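Local coordinates for protein racemase, putative (Roseobacter denitrificans, PDB 3TCS) that probably acts as a magnesium-dependent racemase or hydro-lyase of the enolase superfamily, with D-alanine bound in its TIM-barrel active site, at residues B[313-318]-B[330-335]; B[132-137]-B[320-325]; B[307-312]-B[340-345]. All coordinates share one frame; numbering follows the deposited sequence.

Contact 1 (B[313-318]-B[330-335]). With DAL (D-alanine), chain L.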
loop_
_atom_site.group_PDB
_atom_site.type_symbol
_atom_site.label_atom_id
_atom_site.label_comp_id
_atom_site.label_asym_id
_atom_site.label_seq_id
_atom_site.Cartn_x
_atom_site.Cartn_y
_atom_site.Cartn_z
ATOM N N LEU B 313 17.277 -14.039 0.652
ATOM C CA LEU B 313 17.576 -14.033 2.078
ATOM C C LEU B 313 16.352 -14.079 2.993
ATOM O O LEU B 313 16.492 -14.238 4.200
ATOM C CB LEU B 313 18.421 -12.809 2.435
ATOM C CG LEU B 313 19.873 -12.852 1.958
ATOM C CD1 LEU B 313 20.587 -11.573 2.356
ATOM C CD2 LEU B 313 20.557 -14.053 2.575
ATOM N N VAL B 314 15.156 -13.949 2.436
ATOM C CA VAL B 314 13.962 -13.966 3.278
ATOM C C VAL B 314 13.881 -15.201 4.182
ATOM O O VAL B 314 13.478 -15.103 5.346
ATOM C CB VAL B 314 12.674 -13.832 2.420
ATOM C CG1 VAL B 314 12.482 -15.058 1.527
ATOM C CG2 VAL B 314 11.473 -13.597 3.318
ATOM N N THR B 315 14.281 -16.358 3.664
ATOM C CA THR B 315 14.223 -17.580 4.456
ATOM C C THR B 315 15.228 -17.553 5.609
ATOM O O THR B 315 14.907 -17.973 6.726
ATOM C CB THR B 315 14.448 -18.821 3.567
ATOM O OG1 THR B 315 13.417 -18.882 2.573
ATOM C CG2 THR B 315 14.394 -20.098 4.398
ATOM N N LEU B 316 16.428 -17.038 5.348
ATOM C CA LEU B 316 17.463 -16.944 6.377
ATOM C C LEU B 316 17.051 -15.965 7.474
ATOM O O LEU B 316 17.249 -16.230 8.664
ATOM C CB LEU B 316 18.793 -16.490 5.765
ATOM C CG LEU B 316 19.992 -16.364 6.715
ATOM C CD1 LEU B 316 20.230 -17.687 7.443
ATOM C CD2 LEU B 316 21.237 -15.965 5.919
ATOM N N PHE B 317 16.479 -14.828 7.079
ATOM C CA PHE B 317 16.042 -13.847 8.066
ATOM C C PHE B 317 15.027 -14.498 8.998
ATOM O O PHE B 317 15.030 -14.257 10.207
ATOM C CB PHE B 317 15.375 -12.643 7.400
ATOM C CG PHE B 317 16.271 -11.879 6.463
ATOM C CD1 PHE B 317 17.654 -11.890 6.625
ATOM C CD2 PHE B 317 15.719 -11.098 5.455
ATOM C CE1 PHE B 317 18.481 -11.121 5.789
ATOM C CE2 PHE B 317 16.536 -10.321 4.613
ATOM C CZ PHE B 317 17.915 -10.335 4.784
ATOM N N THR B 318 14.153 -15.314 8.418
ATOM C CA THR B 318 13.112 -16.000 9.181
ATOM C C THR B 318 13.731 -17.024 10.126
ATOM O O THR B 318 13.276 -17.191 11.262
ATOM C CB THR B 318 12.109 -16.690 8.231
ATOM O OG1 THR B 318 11.561 -15.717 7.332
ATOM C CG2 THR B 318 10.972 -17.323 9.018
ATOM N N LYS B 330 5.532 -24.086 14.618
ATOM C CA LYS B 330 6.158 -25.400 14.521
ATOM C C LYS B 330 7.307 -25.573 13.539
ATOM O O LYS B 330 8.110 -26.491 13.689
ATOM C CB LYS B 330 5.096 -26.449 14.176
ATOM C CG LYS B 330 3.866 -26.449 15.071
ATOM C CD LYS B 330 2.785 -27.337 14.460
ATOM C CE LYS B 330 1.466 -27.219 15.203
ATOM N NZ LYS B 330 0.409 -28.087 14.602
ATOM N N TYR B 331 7.399 -24.705 12.540
ATOM C CA TYR B 331 8.430 -24.882 11.528
ATOM C C TYR B 331 8.641 -23.700 10.599
ATOM O O TYR B 331 7.812 -22.795 10.509
ATOM C CB TYR B 331 8.092 -26.127 10.689
ATOM C CG TYR B 331 6.597 -26.442 10.633
ATOM C CD1 TYR B 331 6.134 -27.751 10.798
ATOM C CD2 TYR B 331 5.650 -25.429 10.474
ATOM C CE1 TYR B 331 4.770 -28.038 10.819
ATOM C CE2 TYR B 331 4.274 -25.706 10.492
ATOM C CZ TYR B 331 3.846 -27.013 10.669
ATOM O OH TYR B 331 2.497 -27.294 10.732
ATOM N N LEU B 332 9.772 -23.747 9.904
ATOM C CA LEU B 332 10.188 -22.735 8.936
ATOM C C LEU B 332 9.657 -23.110 7.553
ATOM O O LEU B 332 9.840 -24.243 7.113
ATOM C CB LEU B 332 11.719 -22.704 8.860
ATOM C CG LEU B 332 12.356 -21.865 7.750
ATOM C CD1 LEU B 332 12.525 -20.438 8.244
ATOM C CD2 LEU B 332 13.713 -22.457 7.359
ATOM N N GLU B 333 9.006 -22.177 6.863
ATOM C CA GLU B 333 8.536 -22.482 5.517
ATOM C C GLU B 333 9.790 -22.637 4.658
ATOM O O GLU B 333 10.684 -21.786 4.687
ATOM C CB GLU B 333 7.664 -21.356 4.962
ATOM C CG GLU B 333 7.347 -21.554 3.483
ATOM C CD GLU B 333 6.212 -20.695 2.981
ATOM O OE1 GLU B 333 6.017 -19.558 3.468
ATOM O OE2 GLU B 333 5.509 -21.167 2.072
ATOM N N PHE B 334 9.877 -23.727 3.908
ATOM C CA PHE B 334 11.061 -23.945 3.088
ATOM C C PHE B 334 10.684 -24.336 1.667
ATOM O O PHE B 334 10.253 -25.455 1.419
ATOM C CB PHE B 334 11.923 -25.038 3.714
ATOM C CG PHE B 334 13.314 -25.107 3.151
ATOM C CD1 PHE B 334 14.298 -24.222 3.582
ATOM C CD2 PHE B 334 13.633 -26.044 2.174
ATOM C CE1 PHE B 334 15.585 -24.270 3.047
ATOM C CE2 PHE B 334 14.919 -26.100 1.629
ATOM C CZ PHE B 334 15.895 -25.210 2.069
ATOM N N SER B 335 10.847 -23.405 0.733
ATOM C CA SER B 335 10.518 -23.677 -0.659
ATOM C C SER B 335 11.371 -24.806 -1.215
ATOM O O SER B 335 12.588 -24.823 -1.023
ATOM C CB SER B 335 10.742 -22.434 -1.515
ATOM O OG SER B 335 10.578 -22.756 -2.885
HETATM N N DAL L . 2.885 -19.351 2.109
HETATM C CA DAL L . 2.914 -19.592 0.655
HETATM C CB DAL L . 4.349 -19.665 0.154
HETATM C C DAL L . 2.206 -18.486 -0.052
HETATM O O DAL L . 1.061 -18.266 0.178
HETATM O O HOH W 1 11.390 -20.687 1.553
#

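Contact 2 (B[132-137]-B[320-325])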
loop_
_atom_site.group_PDB
_atom_site.type_symbol
_atom_site.label_atom_id
_atom_site.label_comp_id
_atom_site.label_asym_id
_atom_site.label_seq_id
_atom_site.Cartn_x
_atom_site.Cartn_y
_atom_site.Cartn_z
ATOM N N GLY B 132 21.318 -22.356 16.061
ATOM C CA GLY B 132 20.895 -23.739 16.169
ATOM C C GLY B 132 19.988 -24.166 15.034
ATOM O O GLY B 132 19.841 -23.452 14.045
ATOM N N LEU B 133 19.366 -25.331 15.187
ATOM C CA LEU B 133 18.486 -25.876 14.161
ATOM C C LEU B 133 17.040 -25.406 14.253
ATOM O O LEU B 133 16.538 -25.091 15.331
ATOM C CB LEU B 133 18.515 -27.409 14.225
ATOM C CG LEU B 133 19.882 -28.054 14.005
ATOM C CD1 LEU B 133 19.819 -29.531 14.380
ATOM C CD2 LEU B 133 20.297 -27.875 12.554
ATOM N N ILE B 134 16.381 -25.357 13.098
ATOM C CA ILE B 134 14.979 -24.969 13.016
ATOM C C ILE B 134 14.320 -25.989 12.101
ATOM O O ILE B 134 14.773 -26.205 10.974
ATOM C CB ILE B 134 14.775 -23.569 12.379
ATOM C CG1 ILE B 134 15.619 -22.516 13.099
ATOM C CG2 ILE B 134 13.305 -23.181 12.455
ATOM C CD1 ILE B 134 17.044 -22.417 12.582
ATOM N N ARG B 135 13.265 -26.632 12.584
ATOM C CA ARG B 135 12.567 -27.615 11.768
ATOM C C ARG B 135 11.923 -26.883 10.597
ATOM O O ARG B 135 11.342 -25.819 10.773
ATOM C CB ARG B 135 11.490 -28.319 12.589
ATOM C CG ARG B 135 10.714 -29.356 11.805
ATOM C CD ARG B 135 9.519 -29.833 12.604
ATOM N NE ARG B 135 8.727 -30.810 11.865
ATOM C CZ ARG B 135 7.492 -31.159 12.202
ATOM N NH1 ARG B 135 6.914 -30.604 13.260
ATOM N NH2 ARG B 135 6.838 -32.065 11.489
ATOM N N ALA B 136 12.018 -27.455 9.403
ATOM C CA ALA B 136 11.446 -26.824 8.222
ATOM C C ALA B 136 10.368 -27.677 7.577
ATOM O O ALA B 136 10.361 -28.900 7.733
ATOM C CB ALA B 136 12.544 -26.550 7.212
ATOM N N TYR B 137 9.439 -27.038 6.874
ATOM C CA TYR B 137 8.425 -27.797 6.166
ATOM C C TYR B 137 8.637 -27.558 4.679
ATOM O O TYR B 137 8.871 -26.421 4.256
ATOM C CB TYR B 137 7.005 -27.414 6.621
ATOM C CG TYR B 137 6.469 -26.046 6.237
ATOM C CD1 TYR B 137 5.919 -25.818 4.977
ATOM C CD2 TYR B 137 6.403 -25.015 7.180
ATOM C CE1 TYR B 137 5.298 -24.593 4.665
ATOM C CE2 TYR B 137 5.784 -23.787 6.880
ATOM C CZ TYR B 137 5.231 -23.589 5.626
ATOM O OH TYR B 137 4.580 -22.404 5.350
ATOM N N HIS B 320 16.625 -16.851 11.587
ATOM C CA HIS B 320 17.159 -16.142 12.747
ATOM C C HIS B 320 16.037 -15.710 13.683
ATOM O O HIS B 320 16.161 -15.816 14.906
ATOM C CB HIS B 320 17.955 -14.902 12.324
ATOM C CG HIS B 320 19.366 -15.192 11.912
ATOM N ND1 HIS B 320 19.689 -15.770 10.703
ATOM C CD2 HIS B 320 20.540 -14.974 12.550
ATOM C CE1 HIS B 320 21.001 -15.892 10.611
ATOM N NE2 HIS B 320 21.541 -15.418 11.719
ATOM N N LEU B 321 14.942 -15.219 13.109
ATOM C CA LEU B 321 13.811 -14.777 13.916
ATOM C C LEU B 321 13.235 -15.937 14.727
ATOM O O LEU B 321 12.972 -15.797 15.922
ATOM C CB LEU B 321 12.712 -14.184 13.026
ATOM C CG LEU B 321 11.492 -13.639 13.786
ATOM C CD1 LEU B 321 11.874 -12.349 14.504
ATOM C CD2 LEU B 321 10.345 -13.384 12.829
ATOM N N LEU B 322 13.049 -17.083 14.074
ATOM C CA LEU B 322 12.490 -18.252 14.739
ATOM C C LEU B 322 13.373 -18.805 15.855
ATOM O O LEU B 322 12.883 -19.510 16.737
ATOM C CB LEU B 322 12.184 -19.348 13.713
ATOM C CG LEU B 322 10.993 -19.075 12.783
ATOM C CD1 LEU B 322 10.882 -20.197 11.769
ATOM C CD2 LEU B 322 9.699 -18.973 13.598
ATOM N N ARG B 323 14.665 -18.486 15.823
ATOM C CA ARG B 323 15.580 -18.948 16.864
ATOM C C ARG B 323 15.566 -17.964 18.026
ATOM O O ARG B 323 16.259 -18.163 19.021
ATOM C CB ARG B 323 17.017 -19.047 16.336
ATOM C CG ARG B 323 17.314 -20.231 15.413
ATOM C CD ARG B 323 17.198 -21.586 16.121
ATOM N NE ARG B 323 17.944 -21.665 17.378
ATOM C CZ ARG B 323 17.992 -22.752 18.143
ATOM N NH1 ARG B 323 17.346 -23.850 17.773
ATOM N NH2 ARG B 323 18.660 -22.741 19.291
ATOM N N ALA B 324 14.779 -16.901 17.906
ATOM C CA ALA B 324 14.747 -15.899 18.960
ATOM C C ALA B 324 13.393 -15.594 19.602
ATOM O O ALA B 324 13.326 -15.339 20.800
ATOM C CB ALA B 324 15.363 -14.606 18.443
ATOM N N ILE B 325 12.312 -15.625 18.834
ATOM C CA ILE B 325 11.016 -15.282 19.416
ATOM C C ILE B 325 10.488 -16.334 20.395
ATOM O O ILE B 325 10.732 -17.527 20.230
ATOM C CB ILE B 325 9.974 -14.994 18.312
ATOM C CG1 ILE B 325 9.741 -16.235 17.457
ATOM C CG2 ILE B 325 10.466 -13.837 17.437
ATOM C CD1 ILE B 325 8.574 -16.084 16.486
#

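Contact 3 (B[307-312]-B[340-345]). With DAL (D-alanine), chain L.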
loop_
_atom_site.group_PDB
_atom_site.type_symbol
_atom_site.label_atom_id
_atom_site.label_comp_id
_atom_site.label_asym_id
_atom_site.label_seq_id
_atom_site.Cartn_x
_atom_site.Cartn_y
_atom_site.Cartn_z
ATOM N N HIS B 307 6.054 -16.339 6.823
ATOM C CA HIS B 307 6.027 -16.701 5.419
ATOM C C HIS B 307 7.385 -16.330 4.817
ATOM O O HIS B 307 7.886 -15.236 5.040
ATOM C CB HIS B 307 4.911 -15.926 4.707
ATOM C CG HIS B 307 5.038 -15.893 3.214
ATOM N ND1 HIS B 307 5.889 -15.030 2.556
ATOM C CD2 HIS B 307 4.404 -16.603 2.251
ATOM C CE1 HIS B 307 5.770 -15.208 1.252
ATOM N NE2 HIS B 307 4.875 -16.156 1.040
ATOM N N CYS B 308 7.986 -17.269 4.095
ATOM C CA CYS B 308 9.250 -17.057 3.384
ATOM C C CYS B 308 9.167 -18.107 2.285
ATOM O O CYS B 308 9.273 -19.303 2.544
ATOM C CB CYS B 308 10.487 -17.231 4.297
ATOM S SG CYS B 308 10.536 -18.574 5.516
ATOM N N ALA B 309 8.956 -17.642 1.056
ATOM C CA ALA B 309 8.737 -18.541 -0.073
ATOM C C ALA B 309 9.816 -18.748 -1.131
ATOM O O ALA B 309 9.537 -19.320 -2.183
ATOM C CB ALA B 309 7.433 -18.142 -0.762
ATOM N N ASN B 310 11.031 -18.288 -0.882
ATOM C CA ASN B 310 12.086 -18.499 -1.862
ATOM C C ASN B 310 13.443 -18.478 -1.198
ATOM O O ASN B 310 13.556 -18.183 -0.005
ATOM C CB ASN B 310 12.015 -17.450 -2.982
ATOM C CG ASN B 310 12.097 -16.037 -2.462
ATOM O OD1 ASN B 310 13.109 -15.634 -1.889
ATOM N ND2 ASN B 310 11.024 -15.273 -2.655
ATOM N N TRP B 311 14.471 -18.796 -1.972
ATOM C CA TRP B 311 15.815 -18.838 -1.436
ATOM C C TRP B 311 16.603 -17.543 -1.531
ATOM O O TRP B 311 17.830 -17.559 -1.671
ATOM C CB TRP B 311 16.604 -19.990 -2.059
ATOM C CG TRP B 311 16.055 -21.340 -1.687
ATOM C CD1 TRP B 311 15.032 -21.605 -0.817
ATOM C CD2 TRP B 311 16.481 -22.607 -2.199
ATOM N NE1 TRP B 311 14.793 -22.962 -0.761
ATOM C CE2 TRP B 311 15.669 -23.598 -1.602
ATOM C CE3 TRP B 311 17.472 -23.001 -3.110
ATOM C CZ2 TRP B 311 15.816 -24.960 -1.886
ATOM C CZ3 TRP B 311 17.619 -24.358 -3.392
ATOM C CH2 TRP B 311 16.792 -25.320 -2.781
ATOM N N SER B 312 15.892 -16.422 -1.492
ATOM C CA SER B 312 16.571 -15.135 -1.435
ATOM C C SER B 312 16.862 -15.155 0.070
ATOM O O SER B 312 16.705 -16.206 0.709
ATOM C CB SER B 312 15.632 -13.972 -1.805
ATOM O OG SER B 312 14.621 -13.760 -0.833
ATOM N N ASP B 340 13.412 -24.008 -12.419
ATOM C CA ASP B 340 12.363 -23.843 -13.417
ATOM C C ASP B 340 11.307 -22.879 -12.887
ATOM O O ASP B 340 10.575 -22.257 -13.654
ATOM C CB ASP B 340 11.705 -25.190 -13.754
ATOM C CG ASP B 340 10.902 -25.761 -12.593
ATOM O OD1 ASP B 340 11.501 -26.051 -11.537
ATOM O OD2 ASP B 340 9.672 -25.923 -12.739
ATOM N N TYR B 341 11.242 -22.756 -11.564
ATOM C CA TYR B 341 10.268 -21.884 -10.923
ATOM C C TYR B 341 10.908 -20.579 -10.460
ATOM O O TYR B 341 10.333 -19.508 -10.633
ATOM C CB TYR B 341 9.638 -22.592 -9.722
ATOM C CG TYR B 341 8.373 -21.936 -9.230
ATOM C CD1 TYR B 341 7.147 -22.198 -9.843
ATOM C CD2 TYR B 341 8.399 -21.032 -8.168
ATOM C CE1 TYR B 341 5.976 -21.578 -9.413
ATOM C CE2 TYR B 341 7.233 -20.404 -7.731
ATOM C CZ TYR B 341 6.028 -20.683 -8.356
ATOM O OH TYR B 341 4.874 -20.070 -7.924
ATOM N N TYR B 342 12.086 -20.678 -9.853
ATOM C CA TYR B 342 12.816 -19.506 -9.372
ATOM C C TYR B 342 14.204 -19.476 -10.015
ATOM O O TYR B 342 15.205 -19.734 -9.351
ATOM C CB TYR B 342 12.997 -19.561 -7.850
ATOM C CG TYR B 342 11.732 -19.455 -7.028
ATOM C CD1 TYR B 342 10.806 -18.439 -7.257
ATOM C CD2 TYR B 342 11.504 -20.326 -5.962
ATOM C CE1 TYR B 342 9.684 -18.285 -6.434
ATOM C CE2 TYR B 342 10.391 -20.183 -5.135
ATOM C CZ TYR B 342 9.489 -19.159 -5.374
ATOM O OH TYR B 342 8.419 -18.980 -4.524
ATOM N N PRO B 343 14.283 -19.150 -11.314
ATOM C CA PRO B 343 15.587 -19.109 -11.987
ATOM C C PRO B 343 16.565 -18.085 -11.406
ATOM O O PRO B 343 17.779 -18.302 -11.385
ATOM C CB PRO B 343 15.212 -18.798 -13.436
ATOM C CG PRO B 343 13.989 -17.946 -13.281
ATOM C CD PRO B 343 13.211 -18.704 -12.221
ATOM N N TRP B 344 16.022 -16.978 -10.920
ATOM C CA TRP B 344 16.814 -15.897 -10.356
ATOM C C TRP B 344 17.456 -16.143 -8.989
ATOM O O TRP B 344 18.298 -15.353 -8.565
ATOM C CB TRP B 344 15.952 -14.640 -10.263
ATOM C CG TRP B 344 14.675 -14.881 -9.519
ATOM C CD1 TRP B 344 13.445 -15.145 -10.057
ATOM C CD2 TRP B 344 14.511 -14.933 -8.098
ATOM N NE1 TRP B 344 12.527 -15.359 -9.055
ATOM C CE2 TRP B 344 13.156 -15.234 -7.844
ATOM C CE3 TRP B 344 15.382 -14.755 -7.013
ATOM C CZ2 TRP B 344 12.647 -15.361 -6.546
ATOM C CZ3 TRP B 344 14.873 -14.881 -5.721
ATOM C CH2 TRP B 344 13.519 -15.183 -5.503
ATOM N N GLN B 345 17.074 -17.205 -8.282
ATOM C CA GLN B 345 17.676 -17.425 -6.968
ATOM C C GLN B 345 18.970 -18.224 -7.013
ATOM O O GLN B 345 19.615 -18.443 -5.986
ATOM C CB GLN B 345 16.682 -18.090 -6.010
ATOM C CG GLN B 345 16.254 -19.496 -6.367
ATOM C CD GLN B 345 15.271 -20.047 -5.347
ATOM O OE1 GLN B 345 14.521 -19.293 -4.728
ATOM N NE2 GLN B 345 15.256 -21.363 -5.181
HETATM N N DAL L . 2.885 -19.351 2.109
HETATM C CA DAL L . 2.914 -19.592 0.655
HETATM C CB DAL L . 4.349 -19.665 0.154
HETATM C C DAL L . 2.206 -18.486 -0.052
HETATM O O DAL L . 1.061 -18.266 0.178
HETATM O O HOH W 2 8.390 -16.309 -3.693
HETATM O O HOH W 3 19.829 -18.957 -3.304
#

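Contact 1 (B[313-318]-B[330-335])
Two first torsions set up the meeting of Thr-315 and Leu-332: the threonine holds its methyl CG2 anti to its own N, while the leucine swings CG anti to its N as well (chi1 171°), so that each branch is sent into the space between helix and strand. The two side chains cross at about a right angle, with CG2 of Thr-315 3.8 Å from CD2 of Leu-332. The other leucine branch serves the next turn of the helix, CD1 of Leu-332 lying 3.6 Å from CG2 of Thr-318. That threonine turns its hydroxyl back on its own helix, where OG1 donates to Val-314 O at 2.8 Å; Thr-318 N reaches the same oxygen from the opposite face of the carbonyl plane. Helix 314-318 and strand 332-335 run nearly antiparallel (160°), their axes 9.0 Å apart, as expected where a helix leads back to the next parallel strand of a TIM barrel, here the last alpha-beta step. The polar side is bridged by water. One molecule donates to Thr-315 OG1 (2.9 Å) and accepts from Ser-335 N (2.9 Å), with a weak link to Glu-333 O; Thr-315 OG1 is also bonded to Asn-310 O. Glu-333, by contrast, stretches its extended chain to the D-alanine pocket, where OE2 forms a salt bridge with Lys-167 and a hydrogen bond with Ser-139 OG, and OE1 takes Cys-308 N. An alanine here removes the carboxylate, which would probably leave Lys-167 without this charge partner and Cys-308 N without its acceptor, and open a gap beside the ligand. CG2 of Thr-315 also stands obliquely to the Phe-334 ring, 4.2 Å from its CD1.

Contact 2 (B[132-137]-B[320-325])
Ile-134 and Arg-323 face each other with their CA atoms 7.2 Å apart, the one on strand 132-139 and the other just past the last turn of helix 314-322. The strand is the one at which the TIM barrel closes, since it runs parallel to both 165-169 and 332-335, and the contact fastens its beginning to the C-terminal end of an outer helix, on the surface side of the fold and away from the annotated ligands. Ile-134 supplies the apolar half. Its CG2 meets CD1 of Leu-322 at 3.9 Å, an oblique crossing of branched side chains that both also touch Leu-332. Its longer branch crosses the methylenes of Arg-323 at a slant, with CG1 3.5 Å from CD of Arg-323 and CD1 3.6 Å from CG of the same arginine. This hugging depends on a folded chain: Arg-323 bends at chi2 (-65°) and again at chi3 (-50°), which lays its methylenes against the isoleucine and brings the guanidinium round to the start of the strand. There Gly-132 slides its CA over the centre of one guanidinium face, 3.6 Å from CZ of Arg-323. A glycine fits here for two reasons, since a CB would run into CZ of Arg-323 and, at this backbone conformation, would press on the carbonyl oxygen of the preceding residue. NE of Arg-323 bonds to Thr-130 O, in the loop just before the strand, so that carbonyls before and within the start of the strand both hold the group. The bond to the strand itself is bent rather than straight, Arg-323 NH1 donating to Leu-133 O at 2.9 Å with an N-H...O angle of 138°, the oxygen somewhat out of the guanidinium plane.

Contact 3 (B[307-312]-B[340-345])
Gln-345 and Trp-311 form the tight side of this contact: the glutamine amide lies nearly parallel to the indole, planes 10° apart, with Gln-345 NE2 3.4 Å from Trp-311 CE3. The same amide turns OE1 to Trp-311 N, a 2.8 Å bond that arrives well above the carbonyl plane. Next to it Asn-310 is wedged between two aromatic rings. Its CB sits over one face of Tyr-342, a CH-pi contact of 4.0 Å from CB to the ring centroid, while its amide stands almost upright (78°) against the edge of Trp-344, with CG 3.5 Å from CH2 of that indole. Placing CG of Asn-310 between its own N and carbonyl carbon lets OD1 reach forward to Ser-312 N (2.9 Å) and to Ser-312 OG, which makes an Asx turn ahead of helix 314-322. The looser side relies on water: one molecule joins Asn-310 ND2 to Tyr-342 OH, and another donates to both Trp-311 O and Gln-345 O. At the start of the loop, His-307 and Ala-309 border the bound D-alanine, and His-307 ND1 bonds to Asp-280, a His-Asp pairing consistent with the active sites of mandelate racemase relatives.

How the contacts relate
Contacts 1 and 3 are buried and both border the D-alanine pocket, whereas contact 2 sits near the surface, at the opposite end of helix 314-322 from contact 3. Contacts 1 and 2 share that helix and neighbouring strands of one sheet, joined by backbone bonds such as Leu-332 N to Arg-135 O, so together they pack the helix against the barrel wall. Contact 3 instead pairs two loops and encloses contact 1 along the chain. The chemistry follows the place: methyl packing and a water bridge in contact 1, an arginine clasping main-chain oxygens in contact 2, and amides and aromatic rings packed together, with water bridges, in contact 3.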